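Local coordinates for protein intracellular exo-alpha-(1->5)-L-arabinofuranosidase (Bifidobacterium longum, PDB 2Y2W) that hydrolyses terminal non-reducing alpha-L-arabinofuranosyl residues of arabinans and arabinoxylan, acting as a family 51 glycoside hydrolase in plant cell wall degradation, at residues 209-214 with 249-254; 279-284 with 334-339; 237-242 with 275-280; 109-114 with 164-169. All coordinates share one frame; numbering follows the deposited sequence.

Interaction 1. Residues 209-214 with 249-254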
loop_
_atom_site.group_PDB
_atom_site.type_symbol
_atom_site.label_atom_id
_atom_site.label_comp_id
_atom_site.label_asym_id
_atom_site.label_seq_id
_atom_site.Cartn_x
_atom_site.Cartn_y
_atom_site.Cartn_z
ATOM N N MET D 209 0.598 -19.448 16.940
ATOM C CA MET D 209 1.700 -18.503 16.816
ATOM C C MET D 209 1.951 -18.106 15.359
ATOM O O MET D 209 2.193 -18.962 14.502
ATOM C CB MET D 209 2.964 -19.085 17.457
ATOM C CG MET D 209 4.004 -18.059 17.855
ATOM S SD MET D 209 5.277 -18.806 18.886
ATOM C CE MET D 209 6.470 -17.474 18.980
ATOM N N TRP D 210 1.886 -16.801 15.102
ATOM C CA TRP D 210 2.034 -16.250 13.757
ATOM C C TRP D 210 3.109 -15.172 13.714
ATOM O O TRP D 210 3.179 -14.321 14.603
ATOM C CB TRP D 210 0.713 -15.644 13.270
ATOM C CG TRP D 210 -0.397 -16.628 13.059
ATOM C CD1 TRP D 210 -1.077 -17.317 14.019
ATOM C CD2 TRP D 210 -0.980 -17.008 11.805
ATOM N NE1 TRP D 210 -2.032 -18.116 13.443
ATOM C CE2 TRP D 210 -1.996 -17.943 12.086
ATOM C CE3 TRP D 210 -0.739 -16.650 10.472
ATOM C CZ2 TRP D 210 -2.773 -18.525 11.086
ATOM C CZ3 TRP D 210 -1.510 -17.229 9.479
ATOM C CH2 TRP D 210 -2.515 -18.157 9.791
ATOM N N CYS D 211 3.933 -15.209 12.672
ATOM C CA CYS D 211 4.924 -14.165 12.434
ATOM C C CYS D 211 4.434 -13.187 11.370
ATOM O O CYS D 211 4.227 -13.560 10.211
ATOM C CB CYS D 211 6.267 -14.770 12.025
ATOM S SG CYS D 211 6.982 -15.837 13.277
ATOM N N ILE D 212 4.239 -11.938 11.779
ATOM C CA ILE D 212 3.764 -10.901 10.876
ATOM C C ILE D 212 4.942 -10.333 10.084
ATOM O O ILE D 212 5.590 -9.366 10.497
ATOM C CB ILE D 212 2.982 -9.800 11.636
ATOM C CG1 ILE D 212 1.904 -10.436 12.519
ATOM C CG2 ILE D 212 2.341 -8.820 10.659
ATOM C CD1 ILE D 212 1.461 -9.585 13.680
ATOM N N GLY D 213 5.216 -10.965 8.947
ATOM C CA GLY D 213 6.328 -10.581 8.089
ATOM C C GLY D 213 7.637 -11.209 8.508
ATOM O O GLY D 213 7.707 -11.906 9.525
ATOM N N ASN D 214 8.673 -10.950 7.714
ATOM C CA ASN D 214 10.020 -11.422 7.995
ATOM C C ASN D 214 11.067 -10.344 7.742
ATOM O O ASN D 214 11.027 -9.660 6.715
ATOM C CB ASN D 214 10.346 -12.646 7.144
ATOM C CG ASN D 214 11.734 -13.180 7.413
ATOM O OD1 ASN D 214 11.956 -13.885 8.397
ATOM N ND2 ASN D 214 12.679 -12.842 6.547
ATOM N N GLU D 249 -1.293 -15.768 19.105
ATOM C CA GLU D 249 -0.078 -15.208 19.682
ATOM C C GLU D 249 0.798 -14.680 18.548
ATOM O O GLU D 249 1.331 -15.452 17.752
ATOM C CB GLU D 249 0.649 -16.259 20.528
ATOM C CG GLU D 249 -0.225 -16.854 21.635
ATOM C CD GLU D 249 0.467 -17.941 22.441
ATOM O OE1 GLU D 249 1.238 -18.733 21.855
ATOM O OE2 GLU D 249 0.222 -18.008 23.669
ATOM N N LEU D 250 0.934 -13.358 18.481
ATOM C CA LEU D 250 1.481 -12.692 17.297
ATOM C C LEU D 250 2.882 -12.115 17.486
ATOM O O LEU D 250 3.169 -11.460 18.491
ATOM C CB LEU D 250 0.515 -11.607 16.815
ATOM C CG LEU D 250 -0.916 -12.086 16.543
ATOM C CD1 LEU D 250 -1.856 -10.908 16.352
ATOM C CD2 LEU D 250 -0.976 -13.030 15.347
ATOM N N VAL D 251 3.735 -12.360 16.493
ATOM C CA VAL D 251 5.144 -11.962 16.535
ATOM C C VAL D 251 5.425 -10.815 15.566
ATOM O O VAL D 251 5.147 -10.921 14.368
ATOM C CB VAL D 251 6.089 -13.148 16.188
ATOM C CG1 VAL D 251 7.541 -12.786 16.479
ATOM C CG2 VAL D 251 5.691 -14.409 16.945
ATOM N N ALA D 252 5.973 -9.725 16.097
ATOM C CA ALA D 252 6.435 -8.605 15.282
ATOM C C ALA D 252 7.911 -8.766 14.963
ATOM O O ALA D 252 8.674 -9.280 15.784
ATOM C CB ALA D 252 6.199 -7.293 15.998
ATOM N N CYS D 253 8.304 -8.331 13.766
ATOM C CA CYS D 253 9.706 -8.330 13.356
ATOM C C CYS D 253 10.502 -7.370 14.228
ATOM O O CYS D 253 10.101 -6.222 14.429
ATOM C CB CYS D 253 9.856 -7.911 11.890
ATOM S SG CYS D 253 9.047 -8.970 10.674
ATOM N N GLY D 254 11.620 -7.854 14.754
ATOM C CA GLY D 254 12.554 -7.010 15.481
ATOM C C GLY D 254 13.727 -6.716 14.575
ATOM O O GLY D 254 13.546 -6.436 13.388
#
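Val251 meets the carbonyl of Trp210 through both its backbone and its side chain. Its N donates to Trp210 O over 2.8 Å, while CG2, held beside its own backbone N, packs against the same Trp210 O at 3.4 Å. The same methyl also meets Met209, whose extended chain brings CE to 3.8 Å from Val251 CG2. Trp210 N donates to Glu249 O (3.0 Å) and Ile212 N to Val251 O (2.9 Å), completing the alternating bonds of a parallel strand pair. On the face bearing Trp210 and Leu250 the packing is aliphatic: Trp210 CB touches Leu250 CD2 at 3.7 Å, and the indole leads away from the second strand. A chi1 of -51° sets Ile212 CG1 beside the backbone N, anti to the carbonyl carbon, and a nearly anti chi2 (157°) then carries CD1 to 3.8 Å from Leu250 CB. Past the strand ends, Cys253 SG rests on the backbone that follows Ile212, 3.4 Å from Gly213 C.

Tyr230 of helix 227-244 bridges the two segments, its OH hydrogen-bonding to Ile212 O and Cys253 N, next to the backbone that leads into Asn214, a probable arabinofuranose-binding residue. At the opposite end Arg62 forms a salt bridge with Glu249 OE1. Helix 227-244, the connection of this beta-alpha-beta unit, covers the Trp210, Ile212 and Leu250 face with Met241, Val234, Val237 and Lys242, whereas Met209, Cys211 and Val251 lie on the inner face, where Met209 touches Ser337 and both Cys211 and Val251 touch Asp339 of strand 335-341.

Interaction 2. Residues 279-284 with 334-339; sequences DFVSCH and IALSFD
Ser337 O is approached by three groups: Cys283 N donates to it at 2.8 Å from above the carbonyl plane, Ser282 CA makes a C-H...O contact, and Asp339 N adds a weak bond from within its own strand, across the inverse gamma turn centred on Phe338. One step back, Ser337 N donates to Val281 O over 2.8 Å, and Val281 N to Ala335 O over 3.1 Å. The parallel pairing thus runs unbroken from Ala335 N, which binds Asp279 O.

Cys283 CB sits over the centre of the Phe338 ring, 3.6 Å from the centroid, in a CH-pi contact; a chi1 of -61° sets SG beside the backbone N, where it lies obliquely to the same ring and 4.1 Å from Leu336 CG. Val281 and Leu336 run side by side, with CG1 of the valine 3.9 Å from CD1 of the leucine. On the other face Phe280 CE1 touches Ala335 CB at 3.7 Å. Toward the catalytic end, His284 NE2 approaches Asp339 OD1 to 2.8 Å with ring and carboxylate planes 88° apart, and His284 ND1 is hydrogen-bonded to Glu215, the probable proton donor.

The pair lies between strands 249-252 and 402-408 of the barrel. Helix 307-327 covers Cys283, Leu336 and Phe338 from outside, its Phe313 meeting the Phe338 ring edge-to-face, while Phe280, Ser337 and Asp339 face strand 209-212 across the interior.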
loop_
_atom_site.group_PDB
_atom_site.type_symbol
_atom_site.label_atom_id
_atom_site.label_comp_id
_atom_site.label_asym_id
_atom_site.label_seq_id
_atom_site.Cartn_x
_atom_site.Cartn_y
_atom_site.Cartn_z
ATOM N N ASP D 279 2.339 -10.051 21.108
ATOM C CA ASP D 279 2.679 -10.958 22.188
ATOM C C ASP D 279 4.183 -11.221 22.225
ATOM O O ASP D 279 4.752 -11.479 23.286
ATOM C CB ASP D 279 1.904 -12.264 22.021
ATOM C CG ASP D 279 0.399 -12.049 22.009
ATOM O OD1 ASP D 279 -0.188 -11.897 23.103
ATOM O OD2 ASP D 279 -0.195 -12.032 20.904
ATOM N N PHE D 280 4.815 -11.141 21.057
ATOM C CA PHE D 280 6.240 -11.398 20.920
ATOM C C PHE D 280 6.933 -10.332 20.088
ATOM O O PHE D 280 6.299 -9.628 19.300
ATOM C CB PHE D 280 6.481 -12.755 20.259
ATOM C CG PHE D 280 6.202 -13.931 21.147
ATOM C CD1 PHE D 280 7.204 -14.463 21.951
ATOM C CD2 PHE D 280 4.944 -14.525 21.158
ATOM C CE1 PHE D 280 6.957 -15.566 22.764
ATOM C CE2 PHE D 280 4.683 -15.628 21.970
ATOM C CZ PHE D 280 5.692 -16.150 22.775
ATOM N N VAL D 281 8.242 -10.223 20.288
ATOM C CA VAL D 281 9.122 -9.477 19.397
ATOM C C VAL D 281 10.255 -10.423 18.994
ATOM O O VAL D 281 10.797 -11.143 19.833
ATOM C CB VAL D 281 9.635 -8.157 20.047
ATOM C CG1 VAL D 281 10.358 -8.418 21.373
ATOM C CG2 VAL D 281 10.512 -7.367 19.077
ATOM N N SER D 282 10.589 -10.437 17.706
ATOM C CA SER D 282 11.548 -11.401 17.171
ATOM C C SER D 282 12.986 -10.909 17.268
ATOM O O SER D 282 13.261 -9.729 17.058
ATOM C CB SER D 282 11.216 -11.748 15.716
ATOM O OG SER D 282 11.673 -10.739 14.832
ATOM N N CYS D 283 13.892 -11.830 17.583
ATOM C CA CYS D 283 15.320 -11.551 17.596
ATOM C C CYS D 283 16.041 -12.527 16.680
ATOM O O CYS D 283 15.756 -13.729 16.688
ATOM C CB CYS D 283 15.884 -11.665 19.010
ATOM S SG CYS D 283 15.178 -10.511 20.192
ATOM N N HIS D 284 16.973 -11.999 15.892
ATOM C CA HIS D 284 17.755 -12.804 14.960
ATOM C C HIS D 284 19.244 -12.673 15.260
ATOM O O HIS D 284 19.774 -11.562 15.331
ATOM C CB HIS D 284 17.447 -12.396 13.515
ATOM C CG HIS D 284 16.049 -12.721 13.079
ATOM N ND1 HIS D 284 15.747 -13.123 11.796
ATOM C CD2 HIS D 284 14.876 -12.715 13.756
ATOM C CE1 HIS D 284 14.448 -13.342 11.701
ATOM N NE2 HIS D 284 13.897 -13.104 12.877
ATOM N N ILE D 334 5.707 -8.104 26.716
ATOM C CA ILE D 334 6.033 -8.676 25.418
ATOM C C ILE D 334 7.218 -9.614 25.613
ATOM O O ILE D 334 8.300 -9.182 26.018
ATOM C CB ILE D 334 6.412 -7.585 24.377
ATOM C CG1 ILE D 334 5.321 -6.505 24.258
ATOM C CG2 ILE D 334 6.764 -8.213 23.020
ATOM C CD1 ILE D 334 3.963 -6.995 23.778
ATOM N N ALA D 335 7.003 -10.898 25.338
ATOM C CA ALA D 335 8.074 -11.891 25.408
ATOM C C ALA D 335 8.978 -11.816 24.176
ATOM O O ALA D 335 8.582 -11.297 23.130
ATOM C CB ALA D 335 7.497 -13.290 25.568
ATOM N N LEU D 336 10.195 -12.331 24.317
ATOM C CA LEU D 336 11.154 -12.358 23.223
ATOM C C LEU D 336 11.084 -13.679 22.474
ATOM O O LEU D 336 10.909 -14.742 23.082
ATOM C CB LEU D 336 12.574 -12.126 23.746
ATOM C CG LEU D 336 13.142 -10.702 23.783
ATOM C CD1 LEU D 336 12.255 -9.725 24.557
ATOM C CD2 LEU D 336 14.547 -10.726 24.365
ATOM N N SER D 337 11.221 -13.600 21.153
ATOM C CA SER D 337 11.207 -14.776 20.293
ATOM C C SER D 337 12.457 -14.823 19.420
ATOM O O SER D 337 12.520 -14.175 18.371
ATOM C CB SER D 337 9.944 -14.791 19.424
ATOM O OG SER D 337 9.877 -15.965 18.630
ATOM N N PHE D 338 13.453 -15.589 19.860
ATOM C CA PHE D 338 14.679 -15.794 19.090
ATOM C C PHE D 338 14.445 -16.757 17.925
ATOM O O PHE D 338 15.032 -17.838 17.867
ATOM C CB PHE D 338 15.803 -16.300 19.999
ATOM C CG PHE D 338 16.819 -15.253 20.346
ATOM C CD1 PHE D 338 16.609 -14.384 21.410
ATOM C CD2 PHE D 338 17.991 -15.133 19.603
ATOM C CE1 PHE D 338 17.552 -13.413 21.729
ATOM C CE2 PHE D 338 18.938 -14.166 19.914
ATOM C CZ PHE D 338 18.720 -13.305 20.979
ATOM N N ASP D 339 13.596 -16.338 16.988
ATOM C CA ASP D 339 13.099 -17.226 15.938
ATOM C C ASP D 339 14.078 -17.496 14.791
ATOM O O ASP D 339 13.784 -18.290 13.897
ATOM C CB ASP D 339 11.722 -16.770 15.422
ATOM C CG ASP D 339 11.695 -15.313 14.982
ATOM O OD1 ASP D 339 12.759 -14.660 14.936
ATOM O OD2 ASP D 339 10.586 -14.821 14.681
#

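Interaction 3. Residues 237-242 with 275-280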
loop_
_atom_site.group_PDB
_atom_site.type_symbol
_atom_site.label_atom_id
_atom_site.label_comp_id
_atom_site.label_asym_id
_atom_site.label_seq_id
_atom_site.Cartn_x
_atom_site.Cartn_y
_atom_site.Cartn_z
ATOM N N VAL D 237 -2.361 -5.315 10.960
ATOM C CA VAL D 237 -2.457 -6.770 10.806
ATOM C C VAL D 237 -2.678 -7.496 12.138
ATOM O O VAL D 237 -3.518 -8.396 12.223
ATOM C CB VAL D 237 -1.231 -7.357 10.053
ATOM C CG1 VAL D 237 -1.363 -8.865 9.882
ATOM C CG2 VAL D 237 -1.078 -6.695 8.693
ATOM N N ALA D 238 -1.929 -7.101 13.169
ATOM C CA ALA D 238 -2.031 -7.725 14.494
ATOM C C ALA D 238 -3.403 -7.520 15.130
ATOM O O ALA D 238 -3.970 -8.450 15.706
ATOM C CB ALA D 238 -0.934 -7.219 15.418
ATOM N N HIS D 239 -3.929 -6.302 15.019
ATOM C CA HIS D 239 -5.264 -5.992 15.526
ATOM C C HIS D 239 -6.349 -6.822 14.845
ATOM O O HIS D 239 -7.181 -7.434 15.520
ATOM C CB HIS D 239 -5.583 -4.502 15.373
ATOM C CG HIS D 239 -7.044 -4.192 15.479
ATOM N ND1 HIS D 239 -7.828 -3.916 14.380
ATOM C CD2 HIS D 239 -7.870 -4.156 16.551
ATOM C CE1 HIS D 239 -9.071 -3.704 14.771
ATOM N NE2 HIS D 239 -9.123 -3.842 16.085
ATOM N N ALA D 240 -6.332 -6.828 13.513
ATOM C CA ALA D 240 -7.332 -7.527 12.711
ATOM C C ALA D 240 -7.312 -9.033 12.946
ATOM O O ALA D 240 -8.364 -9.662 13.043
ATOM C CB ALA D 240 -7.144 -7.213 11.235
ATOM N N MET D 241 -6.118 -9.610 13.047
ATOM C CA MET D 241 -5.999 -11.037 13.316
ATOM C C MET D 241 -6.511 -11.408 14.708
ATOM O O MET D 241 -7.286 -12.359 14.840
ATOM C CB MET D 241 -4.574 -11.532 13.080
ATOM C CG MET D 241 -4.253 -11.719 11.607
ATOM S SD MET D 241 -2.549 -12.187 11.295
ATOM C CE MET D 241 -2.523 -13.857 11.943
ATOM N N LYS D 242 -6.102 -10.653 15.732
ATOM C CA LYS D 242 -6.602 -10.881 17.096
ATOM C C LYS D 242 -8.097 -10.596 17.234
ATOM O O LYS D 242 -8.752 -11.137 18.124
ATOM C CB LYS D 242 -5.802 -10.105 18.149
ATOM C CG LYS D 242 -4.682 -10.922 18.789
ATOM C CD LYS D 242 -4.056 -10.225 19.995
ATOM C CE LYS D 242 -4.891 -10.409 21.265
ATOM N NZ LYS D 242 -4.381 -9.571 22.394
ATOM N N TYR D 275 1.646 -2.338 20.496
ATOM C CA TYR D 275 1.715 -3.059 21.774
ATOM C C TYR D 275 0.513 -3.952 22.088
ATOM O O TYR D 275 0.678 -5.149 22.331
ATOM C CB TYR D 275 1.980 -2.091 22.942
ATOM C CG TYR D 275 1.782 -2.720 24.306
ATOM C CD1 TYR D 275 2.701 -3.637 24.815
ATOM C CD2 TYR D 275 0.665 -2.407 25.080
ATOM C CE1 TYR D 275 2.513 -4.222 26.062
ATOM C CE2 TYR D 275 0.467 -2.986 26.324
ATOM C CZ TYR D 275 1.392 -3.892 26.810
ATOM O OH TYR D 275 1.194 -4.460 28.045
ATOM N N GLU D 276 -0.680 -3.365 22.080
ATOM C CA GLU D 276 -1.898 -4.045 22.535
ATOM C C GLU D 276 -2.169 -5.421 21.920
ATOM O O GLU D 276 -2.609 -6.333 22.622
ATOM C CB GLU D 276 -3.128 -3.141 22.375
ATOM C CG GLU D 276 -3.528 -2.396 23.658
ATOM C CD GLU D 276 -3.944 -3.329 24.806
ATOM O OE1 GLU D 276 -4.373 -4.479 24.544
ATOM O OE2 GLU D 276 -3.840 -2.906 25.980
ATOM N N ASN D 277 -1.900 -5.569 20.625
ATOM C CA ASN D 277 -2.219 -6.810 19.914
ATOM C C ASN D 277 -1.009 -7.693 19.620
ATOM O O ASN D 277 -1.107 -8.675 18.877
ATOM C CB ASN D 277 -2.990 -6.501 18.630
ATOM C CG ASN D 277 -4.256 -5.714 18.892
ATOM O OD1 ASN D 277 -4.386 -4.570 18.461
ATOM N ND2 ASN D 277 -5.193 -6.316 19.615
ATOM N N LEU D 278 0.128 -7.342 20.212
ATOM C CA LEU D 278 1.347 -8.125 20.059
ATOM C C LEU D 278 1.644 -8.939 21.307
ATOM O O LEU D 278 1.256 -8.567 22.418
ATOM C CB LEU D 278 2.542 -7.229 19.715
ATOM C CG LEU D 278 2.601 -6.630 18.305
ATOM C CD1 LEU D 278 3.766 -5.666 18.211
ATOM C CD2 LEU D 278 2.701 -7.712 17.231
ATOM N N ASP D 279 2.339 -10.051 21.108
ATOM C CA ASP D 279 2.679 -10.958 22.188
ATOM C C ASP D 279 4.183 -11.221 22.225
ATOM O O ASP D 279 4.752 -11.479 23.286
ATOM C CB ASP D 279 1.904 -12.264 22.021
ATOM C CG ASP D 279 0.399 -12.049 22.009
ATOM O OD1 ASP D 279 -0.188 -11.897 23.103
ATOM O OD2 ASP D 279 -0.195 -12.032 20.904
ATOM N N PHE D 280 4.815 -11.141 21.057
ATOM C CA PHE D 280 6.240 -11.398 20.920
ATOM C C PHE D 280 6.933 -10.332 20.088
ATOM O O PHE D 280 6.299 -9.628 19.300
ATOM C CB PHE D 280 6.481 -12.755 20.259
ATOM C CG PHE D 280 6.202 -13.931 21.147
ATOM C CD1 PHE D 280 7.204 -14.463 21.951
ATOM C CD2 PHE D 280 4.944 -14.525 21.158
ATOM C CE1 PHE D 280 6.957 -15.566 22.764
ATOM C CE2 PHE D 280 4.683 -15.628 21.970
ATOM C CZ PHE D 280 5.692 -16.150 22.775
#
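The imidazole of His239 and the side-chain amide of Asn277 lie side by side and point the same way, their planes 58° apart. Asn277 OD1 comes to the edge of the imidazole, near its plane, but its closest neighbour on that residue is His239 CB, at 3.3 Å. The histidine ring also meets His224 of a neighbouring subunit edge-to-face, and Pro219 of that subunit packs on the His239 side chain, so the residue belongs to a subunit boundary as well as to this contact.

Asn277 CG is anti to the carbonyl carbon (chi1 -57°) and settles on the helix backbone, 3.5 Å from His239 CA. One atom nearer the main chain, Asn277 CB rests 3.6 Å from Ala238 O, a carbonyl that already accepts the helical bond from Lys242 N. Ala238 CB touches Leu278 CD2 at 4.1 Å, the apolar side-chain contact of the pair. Lys242 CD passes 3.5 Å from Asn277 O. Lys242 NZ stands 4.8 Å from Asp279 OD1, too far for an ion pair, though the opposite charges may attract weakly. Asp279 has a firmer partner, its OD2 accepting a hydrogen bond from Leu250 N. No hydrogen bond joins the two segments, which are held by van der Waals contact.

This is peripheral packing in a beta/alpha barrel, away from the annotated sites: an outer helix, 227-244, leans on the loop that runs from the next helix, 265-274, into strand 280-287.

Interaction 4. Residues 109-114 with 164-169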
loop_
_atom_site.group_PDB
_atom_site.type_symbol
_atom_site.label_atom_id
_atom_site.label_comp_id
_atom_site.label_asym_id
_atom_site.label_seq_id
_atom_site.Cartn_x
_atom_site.Cartn_y
_atom_site.Cartn_z
ATOM N N ARG D 109 9.085 -23.146 12.561
ATOM C CA ARG D 109 8.720 -21.925 11.852
ATOM C C ARG D 109 8.677 -22.174 10.343
ATOM O O ARG D 109 9.571 -22.816 9.782
ATOM C CB ARG D 109 9.698 -20.804 12.209
ATOM C CG ARG D 109 9.326 -19.431 11.682
ATOM C CD ARG D 109 10.088 -18.359 12.431
ATOM N NE ARG D 109 9.875 -17.033 11.859
ATOM C CZ ARG D 109 10.775 -16.375 11.136
ATOM N NH1 ARG D 109 11.964 -16.913 10.893
ATOM N NH2 ARG D 109 10.484 -15.172 10.658
ATOM N N TYR D 110 7.627 -21.663 9.702
ATOM C CA TYR D 110 7.321 -21.956 8.302
ATOM C C TYR D 110 6.510 -20.802 7.707
ATOM O O TYR D 110 5.705 -20.197 8.417
ATOM C CB TYR D 110 6.523 -23.262 8.222
ATOM C CG TYR D 110 6.190 -23.734 6.821
ATOM C CD1 TYR D 110 7.129 -24.424 6.052
ATOM C CD2 TYR D 110 4.934 -23.501 6.269
ATOM C CE1 TYR D 110 6.828 -24.856 4.769
ATOM C CE2 TYR D 110 4.622 -23.929 4.987
ATOM C CZ TYR D 110 5.573 -24.607 4.242
ATOM O OH TYR D 110 5.266 -25.035 2.970
ATOM N N PRO D 111 6.720 -20.481 6.410
ATOM C CA PRO D 111 7.705 -21.033 5.479
ATOM C C PRO D 111 8.942 -20.146 5.281
ATOM O O PRO D 111 9.728 -20.393 4.367
ATOM C CB PRO D 111 6.915 -21.119 4.173
ATOM C CG PRO D 111 5.955 -19.961 4.244
ATOM C CD PRO D 111 5.784 -19.583 5.708
ATOM N N GLY D 112 9.104 -19.129 6.125
ATOM C CA GLY D 112 10.198 -18.170 5.982
ATOM C C GLY D 112 10.252 -17.133 7.093
ATOM O O GLY D 112 9.344 -17.056 7.912
ATOM N N GLY D 113 11.315 -16.330 7.130
ATOM C CA GLY D 113 12.412 -16.404 6.166
ATOM C C GLY D 113 12.203 -15.499 4.972
ATOM O O GLY D 113 11.066 -15.189 4.614
ATOM N N ASN D 114 13.306 -15.083 4.353
ATOM C CA ASN D 114 13.279 -14.207 3.179
ATOM C C ASN D 114 12.313 -14.663 2.089
ATOM O O ASN D 114 11.730 -13.836 1.381
ATOM C CB ASN D 114 14.682 -14.062 2.591
ATOM C CG ASN D 114 15.668 -13.466 3.570
ATOM O OD1 ASN D 114 15.292 -13.017 4.652
ATOM N ND2 ASN D 114 16.941 -13.457 3.192
ATOM N N MET D 164 4.554 -22.531 13.506
ATOM C CA MET D 164 4.686 -21.087 13.633
ATOM C C MET D 164 4.624 -20.469 12.233
ATOM O O MET D 164 5.616 -20.457 11.498
ATOM C CB MET D 164 5.995 -20.734 14.341
ATOM C CG MET D 164 6.047 -19.318 14.888
ATOM S SD MET D 164 7.731 -18.769 15.226
ATOM C CE MET D 164 8.185 -19.812 16.613
ATOM N N LEU D 165 3.447 -19.973 11.864
ATOM C CA LEU D 165 3.195 -19.559 10.487
ATOM C C LEU D 165 3.526 -18.096 10.236
ATOM O O LEU D 165 2.998 -17.207 10.898
ATOM C CB LEU D 165 1.748 -19.863 10.081
ATOM C CG LEU D 165 1.382 -19.850 8.593
ATOM C CD1 LEU D 165 2.379 -20.631 7.744
ATOM C CD2 LEU D 165 -0.020 -20.405 8.402
ATOM N N ALA D 166 4.411 -17.864 9.272
ATOM C CA ALA D 166 4.786 -16.520 8.862
ATOM C C ALA D 166 3.998 -16.116 7.623
ATOM O O ALA D 166 3.833 -16.916 6.696
ATOM C CB ALA D 166 6.272 -16.450 8.593
ATOM N N VAL D 167 3.508 -14.879 7.614
ATOM C CA VAL D 167 2.765 -14.355 6.464
ATOM C C VAL D 167 3.562 -13.293 5.714
ATOM O O VAL D 167 4.393 -12.597 6.304
ATOM C CB VAL D 167 1.363 -13.795 6.856
ATOM C CG1 VAL D 167 0.403 -14.933 7.211
ATOM C CG2 VAL D 167 1.465 -12.782 7.996
ATOM N N ASN D 168 3.302 -13.187 4.412
ATOM C CA ASN D 168 3.922 -12.186 3.548
ATOM C C ASN D 168 3.557 -10.770 3.991
ATOM O O ASN D 168 2.378 -10.435 4.115
ATOM C CB ASN D 168 3.485 -12.419 2.092
ATOM C CG ASN D 168 4.250 -11.558 1.086
ATOM O OD1 ASN D 168 4.694 -10.453 1.391
ATOM N ND2 ASN D 168 4.385 -12.064 -0.134
ATOM N N MET D 169 4.575 -9.955 4.246
ATOM C CA MET D 169 4.383 -8.524 4.472
ATOM C C MET D 169 5.232 -7.708 3.497
ATOM O O MET D 169 5.305 -6.482 3.593
ATOM C CB MET D 169 4.687 -8.140 5.923
ATOM C CG MET D 169 3.680 -8.670 6.944
ATOM S SD MET D 169 2.035 -7.924 6.875
ATOM C CE MET D 169 2.424 -6.236 7.341
#
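Tyr110 is bonded to the neighbouring strand through both its main-chain N and its O. Its N donates to Met164 O over 3.0 Å at an N-H...O angle of 159°, and its O accepts from Ala166 N at 2.8 Å and 165°. Leu165 CA adds a C-H...O contact to that same Tyr110 O, 3.3 Å away. The chain then turns through a cis peptide before Pro111, whose CD rests 3.4 Å from Ala166 O. A second cis peptide joins Gly112 to Gly113; Gly112 O meets Ala166 CB at 3.2 Å and also stands over one face of the Arg109 guanidinium.

Arg109 runs extended from CG to NE, crossing Met164 obliquely with CD 3.7 Å from Met164 SD; the sulfur lies at the guanidinium edge, near its plane. The nitrogens of Arg109 find partners beyond the two strands: NH1 forms a salt bridge with Glu340, the probable nucleophile, NH2 donates to Asn214 OD1, and NE has a long, weak ion pair with Asp339. On the opposite sheet face, Tyr110 and Leu165 lie side by side, with ring atom CD2 4.1 Å from Leu165 CD1, while the tyrosine hydroxyl is hydrogen-bonded to His70 NE2.

These are the second and third strands of the (beta/alpha)8 barrel. Their C-terminal ends open, as in other barrel glycosidases, into loops of the catalytic pocket, here the loop reaching Asn114, a probable arabinofuranose-binding residue.

Overall arrangement
From the N terminus, interaction 4 comes first, closing a loop of 49 residues between strands 107-110 and 162-167. Interaction 1 follows in series, pairing strand 209-212 with 249-252 around helix 227-244; Cys211 N bonds to Leu165 O, so the two contacts share one continuous sheet. Interaction 3 crosses interaction 1, since it starts on the connecting helix and ends past strand 249-252. Interaction 2 begins where interaction 3 ends, sharing Asp279 and Phe280, and closes a 49-residue loop, with helices 297-304 and 307-327, at strand 335-341. None nests within another. Together they join strands two to seven, leaving the pairings 162-167 with 209-212 and 249-252 with 280-287 as links between them.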